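Local coordinates for protein pyrrolysyl-tRNA synthetase (Desulfitobacterium hafniense, PDB 3DSQ) that probably attaches pyrrolysine to its tRNA at the expense of ATP, working as a homodimeric class II aminoacyl-tRNA synthetase, at residues B[96-101]-B[124-129]; B[115-120]-B[158-163]. All blocks are in the same frame, centred on the assembly; numbering follows the deposited sequence.

Interaction 1: residues B[96-101]-B[124-129]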
loop_
_atom_site.group_PDB
_atom_site.type_symbol
_atom_site.label_atom_id
_atom_site.label_comp_id
_atom_site.label_asym_id
_atom_site.label_seq_id
_atom_site.Cartn_x
_atom_site.Cartn_y
_atom_site.Cartn_z
ATOM N N THR B 96 2.556 -9.233 0.283
ATOM C CA THR B 96 3.072 -8.710 1.532
ATOM C C THR B 96 3.224 -9.903 2.485
ATOM O O THR B 96 3.894 -9.803 3.503
ATOM C CB THR B 96 2.136 -7.675 2.148
ATOM O OG1 THR B 96 0.867 -8.278 2.404
ATOM C CG2 THR B 96 1.955 -6.493 1.192
ATOM N N ILE B 97 2.588 -11.025 2.157
ATOM C CA ILE B 97 2.722 -12.233 2.986
ATOM C C ILE B 97 3.753 -13.121 2.280
ATOM O O ILE B 97 3.551 -13.523 1.142
ATOM C CB ILE B 97 1.378 -13.018 3.111
ATOM C CG1 ILE B 97 0.333 -12.156 3.818
ATOM C CG2 ILE B 97 1.596 -14.328 3.928
ATOM C CD1 ILE B 97 -1.081 -12.697 3.762
ATOM N N ILE B 98 4.875 -13.394 2.935
ATOM C CA ILE B 98 5.903 -14.243 2.329
ATOM C C ILE B 98 6.133 -15.507 3.174
ATOM O O ILE B 98 5.623 -15.616 4.285
ATOM C CB ILE B 98 7.242 -13.480 2.160
ATOM C CG1 ILE B 98 7.822 -13.127 3.523
ATOM C CG2 ILE B 98 7.012 -12.194 1.336
ATOM C CD1 ILE B 98 9.244 -12.580 3.458
ATOM N N THR B 99 6.899 -16.458 2.646
ATOM C CA THR B 99 7.145 -17.701 3.373
ATOM C C THR B 99 8.416 -17.676 4.209
ATOM O O THR B 99 9.301 -16.828 4.019
ATOM C CB THR B 99 7.238 -18.912 2.417
ATOM O OG1 THR B 99 8.436 -18.815 1.635
ATOM C CG2 THR B 99 6.035 -18.955 1.485
ATOM N N LYS B 100 8.482 -18.624 5.143
ATOM C CA LYS B 100 9.622 -18.797 6.036
ATOM C C LYS B 100 10.870 -19.165 5.235
ATOM O O LYS B 100 11.976 -18.752 5.565
ATOM C CB LYS B 100 9.305 -19.903 7.056
ATOM C CG LYS B 100 10.424 -20.214 8.038
ATOM C CD LYS B 100 9.975 -21.221 9.105
ATOM C CE LYS B 100 11.079 -21.447 10.133
ATOM N NZ LYS B 100 10.682 -22.344 11.264
ATOM N N SER B 101 10.691 -19.935 4.169
ATOM C CA SER B 101 11.820 -20.340 3.346
ATOM C C SER B 101 12.422 -19.126 2.654
ATOM O O SER B 101 13.643 -18.979 2.593
ATOM C CB SER B 101 11.378 -21.362 2.303
ATOM O OG SER B 101 10.766 -22.478 2.929
ATOM N N LYS B 124 4.638 -21.176 8.816
ATOM C CA LYS B 124 5.317 -21.010 7.536
ATOM C C LYS B 124 5.120 -19.668 6.839
ATOM O O LYS B 124 5.746 -19.411 5.813
ATOM C CB LYS B 124 4.862 -22.108 6.580
ATOM C CG LYS B 124 3.389 -21.992 6.213
ATOM C CD LYS B 124 2.965 -23.041 5.202
ATOM C CE LYS B 124 1.533 -22.793 4.726
ATOM N NZ LYS B 124 0.536 -22.826 5.843
ATOM N N LYS B 125 4.254 -18.816 7.377
ATOM C CA LYS B 125 3.996 -17.527 6.740
ATOM C C LYS B 125 4.201 -16.352 7.678
ATOM O O LYS B 125 3.979 -16.461 8.884
ATOM C CB LYS B 125 2.564 -17.489 6.196
ATOM C CG LYS B 125 2.217 -18.629 5.259
ATOM C CD LYS B 125 0.806 -18.475 4.708
ATOM C CE LYS B 125 0.384 -19.694 3.885
ATOM N NZ LYS B 125 1.282 -19.947 2.717
ATOM N N CYS B 126 4.631 -15.228 7.112
ATOM C CA CYS B 126 4.851 -14.015 7.884
ATOM C C CYS B 126 4.722 -12.785 6.991
ATOM O O CYS B 126 4.733 -12.884 5.768
ATOM C CB CYS B 126 6.247 -14.020 8.516
ATOM S SG CYS B 126 7.635 -13.884 7.347
ATOM N N LEU B 127 4.592 -11.623 7.614
ATOM C CA LEU B 127 4.510 -10.382 6.861
ATOM C C LEU B 127 5.927 -9.996 6.467
ATOM O O LEU B 127 6.844 -10.015 7.293
ATOM C CB LEU B 127 3.878 -9.274 7.714
ATOM C CG LEU B 127 2.393 -9.464 8.031
ATOM C CD1 LEU B 127 1.875 -8.335 8.906
ATOM C CD2 LEU B 127 1.624 -9.529 6.719
ATOM N N ARG B 128 6.113 -9.656 5.199
ATOM C CA ARG B 128 7.432 -9.273 4.711
ATOM C C ARG B 128 8.045 -8.141 5.525
ATOM O O ARG B 128 7.392 -7.141 5.802
ATOM C CB ARG B 128 7.359 -8.850 3.230
ATOM C CG ARG B 128 6.620 -7.541 2.970
ATOM C CD ARG B 128 6.486 -7.273 1.475
ATOM N NE ARG B 128 5.813 -6.005 1.196
ATOM C CZ ARG B 128 5.321 -5.667 0.006
ATOM N NH1 ARG B 128 5.415 -6.509 -1.026
ATOM N NH2 ARG B 128 4.755 -4.478 -0.158
ATOM N N PRO B 129 9.306 -8.308 5.957
ATOM C CA PRO B 129 9.999 -7.279 6.732
ATOM C C PRO B 129 10.740 -6.366 5.755
ATOM O O PRO B 129 11.176 -5.284 6.117
ATOM C CB PRO B 129 10.966 -8.086 7.594
ATOM C CG PRO B 129 11.368 -9.167 6.672
ATOM C CD PRO B 129 10.039 -9.588 6.032
#

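Interaction 2: residues B[115-120]-B[158-163]. With NA (sodium ion), chain D.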
loop_
_atom_site.group_PDB
_atom_site.type_symbol
_atom_site.label_atom_id
_atom_site.label_comp_id
_atom_site.label_asym_id
_atom_site.label_seq_id
_atom_site.Cartn_x
_atom_site.Cartn_y
_atom_site.Cartn_z
ATOM N N PHE B 115 14.090 -13.558 12.351
ATOM C CA PHE B 115 12.919 -14.396 12.578
ATOM C C PHE B 115 12.146 -13.900 13.794
ATOM O O PHE B 115 10.927 -14.071 13.888
ATOM C CB PHE B 115 13.342 -15.854 12.802
ATOM C CG PHE B 115 13.602 -16.616 11.532
ATOM C CD1 PHE B 115 14.428 -16.093 10.543
ATOM C CD2 PHE B 115 13.014 -17.860 11.322
ATOM C CE1 PHE B 115 14.664 -16.796 9.361
ATOM C CE2 PHE B 115 13.243 -18.568 10.147
ATOM C CZ PHE B 115 14.069 -18.036 9.164
ATOM N N SER B 116 12.863 -13.280 14.725
ATOM C CA SER B 116 12.237 -12.759 15.929
ATOM C C SER B 116 11.732 -11.335 15.709
ATOM O O SER B 116 11.048 -10.772 16.563
ATOM C CB SER B 116 13.231 -12.784 17.092
ATOM O OG SER B 116 14.398 -12.042 16.789
ATOM N N GLN B 117 12.059 -10.756 14.560
ATOM C CA GLN B 117 11.627 -9.397 14.275
ATOM C C GLN B 117 10.478 -9.286 13.290
ATOM O O GLN B 117 10.072 -8.181 12.931
ATOM C CB GLN B 117 12.809 -8.559 13.785
ATOM C CG GLN B 117 13.714 -8.096 14.918
ATOM C CD GLN B 117 14.770 -7.116 14.462
ATOM O OE1 GLN B 117 14.476 -6.171 13.721
ATOM N NE2 GLN B 117 16.005 -7.321 14.909
ATOM N N VAL B 118 9.942 -10.422 12.857
ATOM C CA VAL B 118 8.840 -10.398 11.911
ATOM C C VAL B 118 7.528 -10.843 12.529
ATOM O O VAL B 118 7.503 -11.610 13.501
ATOM C CB VAL B 118 9.110 -11.308 10.685
ATOM C CG1 VAL B 118 10.485 -11.006 10.097
ATOM C CG2 VAL B 118 8.977 -12.766 11.076
ATOM N N PHE B 119 6.434 -10.357 11.961
ATOM C CA PHE B 119 5.120 -10.743 12.423
ATOM C C PHE B 119 4.741 -12.032 11.702
ATOM O O PHE B 119 4.493 -12.024 10.492
ATOM C CB PHE B 119 4.079 -9.672 12.097
ATOM C CG PHE B 119 4.230 -8.409 12.891
ATOM C CD1 PHE B 119 4.818 -7.281 12.325
ATOM C CD2 PHE B 119 3.748 -8.335 14.198
ATOM C CE1 PHE B 119 4.923 -6.091 13.048
ATOM C CE2 PHE B 119 3.848 -7.148 14.930
ATOM C CZ PHE B 119 4.435 -6.023 14.353
ATOM N N TRP B 120 4.717 -13.140 12.441
ATOM C CA TRP B 120 4.342 -14.427 11.860
ATOM C C TRP B 120 2.831 -14.593 11.891
ATOM O O TRP B 120 2.154 -14.068 12.774
ATOM C CB TRP B 120 4.987 -15.591 12.629
ATOM C CG TRP B 120 6.472 -15.645 12.485
ATOM C CD1 TRP B 120 7.407 -15.148 13.353
ATOM C CD2 TRP B 120 7.197 -16.178 11.378
ATOM N NE1 TRP B 120 8.671 -15.338 12.847
ATOM C CE2 TRP B 120 8.570 -15.970 11.636
ATOM C CE3 TRP B 120 6.820 -16.814 10.185
ATOM C CZ2 TRP B 120 9.569 -16.374 10.745
ATOM C CZ3 TRP B 120 7.816 -17.215 9.301
ATOM C CH2 TRP B 120 9.175 -16.991 9.589
ATOM N N CYS B 158 5.944 -2.700 4.497
ATOM C CA CYS B 158 6.778 -3.729 5.093
ATOM C C CYS B 158 6.476 -3.640 6.580
ATOM O O CYS B 158 5.960 -2.626 7.049
ATOM C CB CYS B 158 8.267 -3.491 4.804
ATOM S SG CYS B 158 8.718 -3.911 3.091
ATOM N N TYR B 159 6.783 -4.707 7.310
ATOM C CA TYR B 159 6.468 -4.771 8.723
ATOM C C TYR B 159 7.581 -5.366 9.580
ATOM O O TYR B 159 8.198 -6.363 9.212
ATOM C CB TYR B 159 5.224 -5.632 8.932
ATOM C CG TYR B 159 4.038 -5.306 8.058
ATOM C CD1 TYR B 159 4.030 -5.631 6.696
ATOM C CD2 TYR B 159 2.896 -4.718 8.605
ATOM C CE1 TYR B 159 2.908 -5.381 5.907
ATOM C CE2 TYR B 159 1.774 -4.464 7.827
ATOM C CZ TYR B 159 1.780 -4.799 6.485
ATOM O OH TYR B 159 0.638 -4.606 5.744
ATOM N N ARG B 160 7.805 -4.758 10.736
ATOM C CA ARG B 160 8.816 -5.231 11.680
ATOM C C ARG B 160 8.299 -5.000 13.093
ATOM O O ARG B 160 7.734 -3.945 13.384
ATOM C CB ARG B 160 10.133 -4.479 11.486
ATOM C CG ARG B 160 10.903 -4.871 10.236
ATOM C CD ARG B 160 12.116 -3.968 10.033
ATOM N NE ARG B 160 12.925 -4.356 8.878
ATOM C CZ ARG B 160 13.744 -5.406 8.851
ATOM N NH1 ARG B 160 13.869 -6.183 9.923
ATOM N NH2 ARG B 160 14.441 -5.679 7.754
ATOM N N LYS B 161 8.471 -5.994 13.961
ATOM C CA LYS B 161 8.017 -5.875 15.347
ATOM C C LYS B 161 8.903 -4.889 16.092
ATOM O O LYS B 161 8.494 -4.307 17.097
ATOM C CB LYS B 161 8.023 -7.242 16.037
ATOM C CG LYS B 161 7.104 -8.248 15.364
ATOM C CD LYS B 161 6.687 -9.384 16.293
ATOM C CE LYS B 161 7.849 -10.288 16.665
ATOM N NZ LYS B 161 7.384 -11.464 17.468
ATOM N N GLU B 162 10.124 -4.711 15.600
ATOM C CA GLU B 162 11.040 -3.750 16.186
ATOM C C GLU B 162 12.128 -3.340 15.205
ATOM O O GLU B 162 12.349 -4.004 14.196
ATOM C CB GLU B 162 11.668 -4.275 17.474
ATOM C CG GLU B 162 12.286 -3.132 18.276
ATOM C CD GLU B 162 11.384 -1.890 18.291
ATOM O OE1 GLU B 162 11.902 -0.762 18.107
ATOM O OE2 GLU B 162 10.156 -2.044 18.485
ATOM N N SER B 163 12.801 -2.234 15.498
ATOM C CA SER B 163 13.851 -1.742 14.616
ATOM C C SER B 163 14.891 -0.919 15.360
ATOM O O SER B 163 14.835 -0.770 16.586
ATOM C CB SER B 163 13.242 -0.874 13.514
ATOM O OG SER B 163 12.629 0.276 14.071
HETATM NA NA NA D . 13.245 3.064 13.209
HETATM O O HOH W 1 6.976 -8.817 9.723
#

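Interaction 1: residues B[96-101]-B[124-129]
T96 and R128 meet at one end of a two-stranded antiparallel ribbon beside the dimer interface, just after the helix and strand (72-85, 90-91) that are consistent with motif 1 of class II synthetases. The T96 carbonyl O accepts a nearly straight bond from R128 N (2.8 Å, 175° at the hydrogen). The T96 methyl CG2 lies over the centre of one face of the R128 guanidinium, 3.7 Å from CZ, while T96 OG1 bonds to E171 and Y159 of the second subunit. The guanidinium is further fixed by a salt bridge to E154 and a bond from NE to T157 O; a leucine in place of R128 would probably leave E154 without its cationic mate and the T96 methyl without the flat group beneath it. I97, in a non-hydrogen-bonded pair with L127, sets its CG1 4.1 Å from L127 CD2. I98 and C126 form the hydrogen-bonded pair, I98 N to C126 O spanning 2.9 Å. On the opposite face from I97, I98 CG1, set between the backbone N and the carbonyl carbon (chi1 65°), touches C126 SG at 3.9 Å, and I98 CD1 reaches the P129 ring. T99, paired with K125, is the N-cap of the helix that follows, OG1 bonding to A102 N. K100 N then bonds to K124 O at 2.9 Å.

Interaction 2: residues B[115-120]-B[158-163]
Over the face of the F119 ring lies K161 CG, 3.4 Å from the centroid and only 10° off the ring normal, a CH-pi contact at the dense centre of the interface between the loop 115-120 and the chain leaving strand 150-159. Y159 CB comes up at the ring edge, near its plane, 3.8 Å from F119 CD1. Beside this packing, K161 N donates a bond of 2.9 Å to Q117 O. A water joins the backbones again, accepting from F119 N and donating to Y159 O, each 2.8 Å away. The bend of K161 at chi3 (-67°) carries CE over the loop, 3.2 Å from S116 O and 3.4 Å from V118 O. Toward solvent the contact thins: S116 is exposed, its OG bonded to P113 O, the end of the E162 side chain leads away, and R160 leads most of its chain away. S163, at the far end, binds the sodium ion through OG at 3.0 Å, with the backbone O atoms of Q164 and Q167 completing the protein's share of the site. Strand 150-159 and the residues after it are consistent with motif 2 of class II synthetases. The chemistry thus divides: an apolar face and two backbone links hold the loop, while the polarised CE methylene of the lysine faces the S116 and V118 carbonyl oxygens, which would probably favour the positive charge nearby.

Overall arrangement
Interactions 1 and 2 adjoin in one chain, their centres about 10 Å apart and their segments alternating along the sequence. Strand 125-127 and R128 of interaction 1 bond to interaction 2: L127 N lies 2.9 Å from F119 O, and R128 O lies 2.9 Å from Y159 N, both probable hydrogen bonds. The ring of W120 packs against the same strand, its CE3 3.3 Å from C126 CB. Through these links the ribbon of 96-101 with 124-129 is joined to the C-terminal end of strand 150-159 of the large mixed sheet. Both contacts touch the second subunit. The sodium ion belongs to interaction 2; in interaction 1, the side chain of P129 is about 13 Å from the bound sodium ion.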